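Local atomic coordinates of RhCC (Rhodococcus jostii, PDB entry 4U5R), a protein that is a tautomerase-superfamily enzyme that binds magnesium and probably acts as an oxygenase needing no cofactor. Residues E22-I27 with F37-L42; I64-I69 with A80-V85; I69-E74 with P122-M127. The protein carries 1 engineered substitution. All coordinates share one frame; numbering follows the deposited sequence.

Contact 1. Residues E22-I27 with F37-L42; sequences EAITSI and FYVVVL
Val39, the residue just before strand 40-46, lays both methyl groups against Thr25 of helix 14-32. The two segments belong to the beta-alpha-beta unit formed by strand 2-8, helix 14-32 and strand 40-46, the building block of the tautomerase superfamily, and their backbones come close here, with the CA atoms of Thr25 and Val39 5.7 Å apart. CG1 of Val39 packs against OG1 of Thr25 at 3.7 Å and also lies near CA of the threonine, while CG2 of Val39 faces both that CA and the methyl CG2 of Thr25. The side chains slant across one another. CG1 of Val39 also touches CG2 of Ile24 at 4.0 Å. With chi1 of Ile24 at -70°, CG1 lies beside the backbone N and the methyl CG2 is anti to it; CG2 of Ile24 reaches on to CG2 of Val41, which it meets tip to tip at 4.1 Å, and CD1 of Ile24 reaches the same valine methyl. An alanine in place of Val39 would lose both methyls and is likely to open a gap beside Thr25 and leave CG2 of Ile24 with less to pack on. Ile24 also rests on Trp3 and Ile5 of strand 2-8, so it fills the space between the helix and two adjoining strands. Along the strand, the backbone of Val40, Val41 and Leu42 pairs antiparallel with a strand of the second subunit, carrying the sheet across the interface. The hydroxyl of Thr25 bonds to the carbonyl O of Ser21, and a water links the segments, donating to O of Val39 at 2.9 Å and weakly to OG1 of Thr25 at 3.3 Å.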
# COMPACT_ATOMS: atom_id res chain seq x y z
N GLU B 22 19.64 -2.30 -7.88
CA GLU B 22 20.12 -2.71 -9.19
C GLU B 22 19.68 -4.15 -9.51
O GLU B 22 19.23 -4.45 -10.62
CB GLU B 22 21.64 -2.56 -9.26
CG GLU B 22 22.26 -3.17 -10.49
CD GLU B 22 21.81 -2.50 -11.76
OE1 GLU B 22 21.40 -1.32 -11.70
OE2 GLU B 22 21.86 -3.15 -12.83
N ALA B 23 19.80 -5.04 -8.52
CA ALA B 23 19.40 -6.43 -8.73
C ALA B 23 17.91 -6.56 -8.99
O ALA B 23 17.48 -7.32 -9.86
CB ALA B 23 19.80 -7.27 -7.53
N ILE B 24 17.12 -5.80 -8.23
CA ILE B 24 15.67 -5.78 -8.39
C ILE B 24 15.30 -5.22 -9.77
O ILE B 24 14.50 -5.81 -10.49
CB ILE B 24 15.02 -4.95 -7.28
CG1 ILE B 24 15.14 -5.70 -5.95
CG2 ILE B 24 13.56 -4.66 -7.61
CD1 ILE B 24 14.87 -4.84 -4.74
N THR B 25 15.95 -4.11 -10.16
CA THR B 25 15.76 -3.54 -11.49
C THR B 25 16.09 -4.55 -12.58
O THR B 25 15.37 -4.65 -13.58
CB THR B 25 16.65 -2.29 -11.66
OG1 THR B 25 16.26 -1.30 -10.70
CG2 THR B 25 16.52 -1.70 -13.08
N SER B 26 17.17 -5.32 -12.39
CA SER B 26 17.56 -6.30 -13.41
C SER B 26 16.47 -7.36 -13.70
O SER B 26 16.35 -7.84 -14.83
CB SER B 26 18.87 -6.99 -13.00
OG SER B 26 18.65 -7.99 -12.02
N ILE B 27 15.66 -7.72 -12.70
CA ILE B 27 14.50 -8.59 -12.93
C ILE B 27 13.64 -8.11 -14.10
O ILE B 27 13.32 -8.87 -15.01
CB ILE B 27 13.58 -8.69 -11.69
CG1 ILE B 27 14.33 -9.28 -10.49
CG2 ILE B 27 12.37 -9.55 -12.01
CD1 ILE B 27 13.50 -9.35 -9.21
N PHE B 37 13.95 3.03 -15.30
CA PHE B 37 13.41 4.01 -14.36
C PHE B 37 11.98 3.71 -13.89
O PHE B 37 11.53 4.35 -12.94
CB PHE B 37 13.46 5.43 -14.94
CG PHE B 37 12.52 5.66 -16.09
CD1 PHE B 37 11.23 6.10 -15.88
CD2 PHE B 37 12.96 5.47 -17.39
CE1 PHE B 37 10.37 6.31 -16.95
CE2 PHE B 37 12.11 5.68 -18.46
CZ PHE B 37 10.82 6.11 -18.23
N TYR B 38 11.28 2.77 -14.53
CA TYR B 38 10.00 2.25 -14.01
C TYR B 38 10.17 1.61 -12.63
O TYR B 38 9.24 1.61 -11.82
CB TYR B 38 9.37 1.19 -14.92
CG TYR B 38 8.66 1.68 -16.17
CD1 TYR B 38 8.72 3.01 -16.55
CD2 TYR B 38 7.93 0.80 -16.95
CE1 TYR B 38 8.08 3.44 -17.70
CE2 TYR B 38 7.28 1.22 -18.09
CZ TYR B 38 7.36 2.54 -18.46
OH TYR B 38 6.73 2.95 -19.60
N VAL B 39 11.36 1.06 -12.37
CA VAL B 39 11.58 0.31 -11.13
C VAL B 39 11.98 1.24 -9.98
O VAL B 39 13.10 1.76 -9.93
CB VAL B 39 12.66 -0.78 -11.32
CG1 VAL B 39 12.66 -1.74 -10.14
CG2 VAL B 39 12.39 -1.56 -12.60
N VAL B 40 11.05 1.42 -9.05
CA VAL B 40 11.25 2.29 -7.90
C VAL B 40 11.35 1.43 -6.64
O VAL B 40 10.50 0.56 -6.38
CB VAL B 40 10.10 3.32 -7.77
CG1 VAL B 40 10.22 4.11 -6.48
CG2 VAL B 40 10.06 4.25 -8.99
N VAL B 41 12.41 1.65 -5.86
CA VAL B 41 12.59 0.93 -4.60
C VAL B 41 12.74 1.94 -3.46
O VAL B 41 13.66 2.77 -3.43
CB VAL B 41 13.82 -0.00 -4.63
CG1 VAL B 41 13.92 -0.75 -3.30
CG2 VAL B 41 13.73 -1.01 -5.76
N LEU B 42 11.82 1.87 -2.51
CA LEU B 42 11.85 2.78 -1.37
C LEU B 42 12.33 2.03 -0.13
O LEU B 42 11.69 1.08 0.30
CB LEU B 42 10.46 3.40 -1.13
CG LEU B 42 9.73 4.02 -2.33
CD1 LEU B 42 8.40 4.63 -1.90
CD2 LEU B 42 10.61 5.07 -3.01
O HOH W 1 15.40 0.94 -8.39

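Contact 2. Residues I64-I69 with A80-V85; sequences IRLDHI and ALMMTV
Met82 turns from helix 76-90 toward His68 on strand 61-68, and every atom beyond its CB meets the imidazole. From CB, which packs on Met73 in the intervening loop, CG leaves anti to the backbone N (chi1 of Met82 172°) and comes within 4.0 Å of His68 CE1. The chain then bends at chi2, bringing SD of Met82 to 3.7 Å from CE1 of His68. SD of Met82 lies in the plane of the imidazole, 4.7 Å from the His68 ring centroid and 89° off its normal, a Met-aromatic contact at the ring edge and not over a face. A second bend, at chi3, brings CE of Met82 to 4.0 Å from NE2 of His68 and, more loosely, to 4.5 Å from CD1 of Leu66. Strand 61-68 and helix 76-90 open the second beta-alpha-beta unit of the chain, completed by strand 100-107, and the alternation of the strand puts Leu66 and His68 on the helix-facing side of the sheet. The wide spacing of the backbones, with the CA atoms of His68 and Met82 11.0 Å apart, is bridged by these long side chains. The buried ring is fixed in rotation by a hydrogen bond between its NE2 and the hydroxyl of Tyr28, from helix 14-32, whose own ring stands steeply against the imidazole. Arg65 and Asp67 lie on the other side of the strand; NH1 of Arg65 forms a salt bridge with OD1 of Asp67 at 2.8 Å, approaching from above the carboxylate plane, and both residues form further salt bridges with neighbouring subunits.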
# COMPACT_ATOMS: atom_id res chain seq x y z
N ILE B 64 8.90 -6.78 2.87
CA ILE B 64 8.90 -6.26 1.50
C ILE B 64 7.49 -6.30 0.91
O ILE B 64 6.79 -7.30 1.05
CB ILE B 64 9.83 -7.07 0.57
CG1 ILE B 64 11.24 -7.21 1.16
CG2 ILE B 64 9.81 -6.47 -0.85
CD1 ILE B 64 11.50 -8.62 1.74
N ARG B 65 7.06 -5.22 0.27
CA ARG B 65 5.77 -5.19 -0.40
C ARG B 65 5.92 -4.49 -1.73
O ARG B 65 6.59 -3.49 -1.81
CB ARG B 65 4.72 -4.46 0.45
CG ARG B 65 3.34 -4.44 -0.19
CD ARG B 65 2.44 -3.35 0.40
NE ARG B 65 1.09 -3.52 -0.14
CZ ARG B 65 0.72 -3.08 -1.34
NH1 ARG B 65 1.57 -2.41 -2.10
NH2 ARG B 65 -0.52 -3.31 -1.76
N LEU B 66 5.29 -4.99 -2.78
CA LEU B 66 5.44 -4.31 -4.06
C LEU B 66 4.15 -4.31 -4.84
O LEU B 66 3.37 -5.24 -4.71
CB LEU B 66 6.58 -4.95 -4.85
CG LEU B 66 6.58 -6.46 -5.14
CD1 LEU B 66 7.03 -6.78 -6.56
CD2 LEU B 66 7.45 -7.18 -4.12
N ASP B 67 3.89 -3.22 -5.56
CA ASP B 67 2.86 -3.19 -6.61
C ASP B 67 3.45 -3.42 -7.98
O ASP B 67 4.51 -2.88 -8.32
CB ASP B 67 2.12 -1.84 -6.65
CG ASP B 67 1.28 -1.56 -5.41
OD1 ASP B 67 0.74 -2.49 -4.79
OD2 ASP B 67 1.11 -0.37 -5.09
N HIS B 68 2.75 -4.21 -8.80
CA HIS B 68 3.04 -4.30 -10.22
C HIS B 68 1.97 -3.53 -10.95
O HIS B 68 0.77 -3.77 -10.74
CB HIS B 68 3.05 -5.75 -10.68
CG HIS B 68 4.35 -6.45 -10.43
ND1 HIS B 68 4.58 -7.74 -10.86
CD2 HIS B 68 5.50 -6.04 -9.84
CE1 HIS B 68 5.81 -8.09 -10.54
NE2 HIS B 68 6.39 -7.08 -9.92
N ILE B 69 2.40 -2.60 -11.80
CA ILE B 69 1.51 -1.68 -12.50
C ILE B 69 1.54 -1.85 -14.00
O ILE B 69 0.51 -1.83 -14.65
CB ILE B 69 1.88 -0.23 -12.17
CG1 ILE B 69 2.09 -0.07 -10.66
CG2 ILE B 69 0.80 0.72 -12.69
CD1 ILE B 69 3.01 1.11 -10.27
N ALA B 80 4.76 -17.80 -10.32
CA ALA B 80 5.72 -18.52 -9.47
C ALA B 80 7.17 -18.12 -9.77
O ALA B 80 7.98 -17.99 -8.86
CB ALA B 80 5.54 -20.02 -9.62
N LEU B 81 7.48 -17.92 -11.05
CA LEU B 81 8.82 -17.53 -11.47
C LEU B 81 9.18 -16.13 -10.95
O LEU B 81 10.31 -15.90 -10.53
CB LEU B 81 8.92 -17.58 -12.99
CG LEU B 81 10.28 -17.24 -13.60
CD1 LEU B 81 11.39 -18.07 -12.98
CD2 LEU B 81 10.23 -17.46 -15.11
N MET B 82 8.21 -15.22 -10.95
CA MET B 82 8.42 -13.89 -10.38
C MET B 82 8.85 -13.96 -8.90
O MET B 82 9.82 -13.29 -8.49
CB MET B 82 7.15 -13.05 -10.50
CG MET B 82 7.22 -11.71 -9.75
SD MET B 82 8.46 -10.63 -10.49
CE MET B 82 9.13 -9.84 -9.02
N MET B 83 8.12 -14.75 -8.12
CA MET B 83 8.47 -14.96 -6.71
C MET B 83 9.83 -15.62 -6.59
O MET B 83 10.63 -15.25 -5.72
CB MET B 83 7.40 -15.82 -6.01
CG MET B 83 5.99 -15.26 -6.10
SD MET B 83 5.87 -13.48 -5.76
CE MET B 83 6.31 -13.33 -4.02
N THR B 84 10.11 -16.59 -7.45
CA THR B 84 11.37 -17.31 -7.38
C THR B 84 12.53 -16.36 -7.66
O THR B 84 13.52 -16.33 -6.92
CB THR B 84 11.39 -18.50 -8.37
OG1 THR B 84 10.38 -19.44 -7.98
CG2 THR B 84 12.75 -19.19 -8.35
N VAL B 85 12.41 -15.56 -8.71
CA VAL B 85 13.49 -14.65 -9.06
C VAL B 85 13.65 -13.52 -8.03
O VAL B 85 14.78 -13.12 -7.71
CB VAL B 85 13.25 -14.06 -10.47
CG1 VAL B 85 14.32 -13.05 -10.80
CG2 VAL B 85 13.25 -15.18 -11.50

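Contact 3. Residues I69-E74 with P122-M127; sequences IARQME and PPESDM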
# COMPACT_ATOMS: atom_id res chain seq x y z
N ILE B 69 2.40 -2.60 -11.80
CA ILE B 69 1.51 -1.68 -12.50
C ILE B 69 1.54 -1.85 -14.00
O ILE B 69 0.51 -1.83 -14.65
CB ILE B 69 1.88 -0.23 -12.17
CG1 ILE B 69 2.09 -0.07 -10.66
CG2 ILE B 69 0.80 0.72 -12.69
CD1 ILE B 69 3.01 1.11 -10.27
N ALA B 70 2.74 -2.03 -14.55
CA ALA B 70 2.93 -2.01 -16.00
C ALA B 70 2.45 -3.31 -16.64
O ALA B 70 1.83 -3.29 -17.71
CB ALA B 70 4.39 -1.74 -16.34
N ARG B 71 2.71 -4.44 -15.99
CA ARG B 71 2.35 -5.73 -16.57
C ARG B 71 1.46 -6.53 -15.63
O ARG B 71 1.54 -6.39 -14.41
CB ARG B 71 3.60 -6.55 -16.90
CG ARG B 71 4.59 -5.89 -17.86
CD ARG B 71 4.13 -5.98 -19.31
NE ARG B 71 5.23 -5.81 -20.25
CZ ARG B 71 5.69 -4.63 -20.66
NH1 ARG B 71 5.16 -3.51 -20.19
NH2 ARG B 71 6.70 -4.57 -21.53
N GLN B 72 0.61 -7.38 -16.21
CA GLN B 72 -0.09 -8.40 -15.46
C GLN B 72 0.62 -9.73 -15.65
O GLN B 72 1.21 -9.97 -16.70
CB GLN B 72 -1.55 -8.53 -15.90
CG GLN B 72 -2.54 -7.70 -15.11
CD GLN B 72 -3.98 -8.06 -15.42
OE1 GLN B 72 -4.33 -8.35 -16.57
NE2 GLN B 72 -4.83 -8.06 -14.40
N MET B 73 0.58 -10.58 -14.63
CA MET B 73 1.13 -11.92 -14.74
C MET B 73 -0.03 -12.91 -14.82
O MET B 73 -0.76 -13.09 -13.84
CB MET B 73 2.04 -12.23 -13.55
CG MET B 73 3.27 -11.35 -13.50
SD MET B 73 4.29 -11.61 -12.03
CE MET B 73 3.20 -11.00 -10.74
N GLU B 74 -0.19 -13.53 -15.98
CA GLU B 74 -1.44 -14.21 -16.31
C GLU B 74 -1.44 -15.74 -16.14
O GLU B 74 -2.47 -16.37 -16.34
CB GLU B 74 -1.84 -13.88 -17.74
CG GLU B 74 -2.08 -12.39 -17.98
CD GLU B 74 -2.65 -12.11 -19.36
OE1 GLU B 74 -3.38 -12.97 -19.89
OE2 GLU B 74 -2.36 -11.03 -19.91
N PRO B 122 2.26 1.70 -24.53
CA PRO B 122 1.81 0.31 -24.43
C PRO B 122 2.97 -0.66 -24.27
O PRO B 122 4.06 -0.40 -24.77
CB PRO B 122 1.08 0.08 -25.76
CG PRO B 122 0.69 1.44 -26.22
CD PRO B 122 1.83 2.32 -25.80
N PRO B 123 2.73 -1.78 -23.58
CA PRO B 123 3.71 -2.86 -23.44
C PRO B 123 4.22 -3.33 -24.80
O PRO B 123 3.42 -3.54 -25.71
CB PRO B 123 2.92 -3.97 -22.73
CG PRO B 123 1.85 -3.24 -21.99
CD PRO B 123 1.47 -2.09 -22.88
N GLU B 124 5.54 -3.46 -24.92
CA GLU B 124 6.21 -3.97 -26.12
C GLU B 124 6.04 -3.07 -27.34
O GLU B 124 6.29 -3.50 -28.47
CB GLU B 124 5.72 -5.39 -26.42
CG GLU B 124 5.99 -6.38 -25.29
CD GLU B 124 5.30 -7.72 -25.50
OE1 GLU B 124 4.84 -7.99 -26.63
OE2 GLU B 124 5.23 -8.51 -24.53
N SER B 125 5.62 -1.83 -27.13
CA SER B 125 5.53 -0.85 -28.21
C SER B 125 6.88 -0.21 -28.52
O SER B 125 7.81 -0.26 -27.71
CB SER B 125 4.53 0.25 -27.87
OG SER B 125 5.03 1.05 -26.81
N ASP B 126 6.98 0.40 -29.70
CA ASP B 126 8.18 1.12 -30.07
C ASP B 126 8.48 2.25 -29.08
O ASP B 126 9.63 2.45 -28.71
CB ASP B 126 8.06 1.67 -31.49
CG ASP B 126 8.08 0.58 -32.54
OD1 ASP B 126 8.72 -0.47 -32.31
OD2 ASP B 126 7.45 0.75 -33.60
N MET B 127 7.46 2.96 -28.63
CA MET B 127 7.70 4.03 -27.67
C MET B 127 8.21 3.47 -26.33
O MET B 127 9.06 4.09 -25.70
CB MET B 127 6.44 4.86 -27.45
CG MET B 127 6.64 6.09 -26.55
SD MET B 127 7.93 7.26 -27.06
CE MET B 127 7.45 7.59 -28.75
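The backbones of 69-74, an irregular loop, and 122-127, which turns through a type II beta turn from Pro122 to Ser125, come closest at Ala70 and Pro123, whose CA atoms are 7.5 Å apart. Arg71 bridges the interval. CG of this arginine is anti to the carbonyl carbon (chi1 -58°), and a further bend at chi2 carries the guanidinium over to the turn, where its flat face is laid against the proline. CB of Pro123 sits 3.4 Å above the guanidinium plane, off its centre toward NH1, and is 3.4 Å from NH1 and 3.5 Å from CZ of Arg71. The two side chains run past each other in opposite directions, and CD and NE of Arg71 also lie near CB of Pro123. NH2 of Arg71 extends further along the turn to lie 3.8 Å from the backbone N of Glu124, coming in obliquely. The polar end of Arg71 finds its charge partner in Glu128 of helix 126-134, through a salt bridge from NH2 to OE1; that same carboxylate oxygen accepts a hydrogen bond from the Glu124 backbone N, tying arginine and turn to one acceptor. Within the turn, O of Pro122 receives two bonds, from N of Ser125 at 3.2 Å and from OG of Ser125 at 2.7 Å. Ser125 is the N-cap of helix 126-134, and its side chain caps the backbone N of Glu128. The contact joins the loop between strand 61-68 and helix 76-90 to the start of helix 126-134, with Ala70 resting on Trp113 of strand 113-115 and Pro122 and Ser125 packed on helix 142-150.

Overall arrangement
Contacts 1 and 2 repeat one theme in two successive beta-alpha-beta units, each packing a helix on the same four-stranded sheet; their centres are 12 Å apart and they touch where CG1 of Ile27 meets CG1 of Val85 at 3.8 Å. Contact 3 lies further out, its centre about 16 Å from either of the others. It shares Ile69 with contact 2 and adjoins it through Met73, whose CE is 3.5 Å from ND1 of His68. Of the three, contact 2 lies near the magnesium site: the His68 side chain is about 7 Å from that of Ala106, an engineered replacement at a metal-binding position, and no magnesium is bound to this chain.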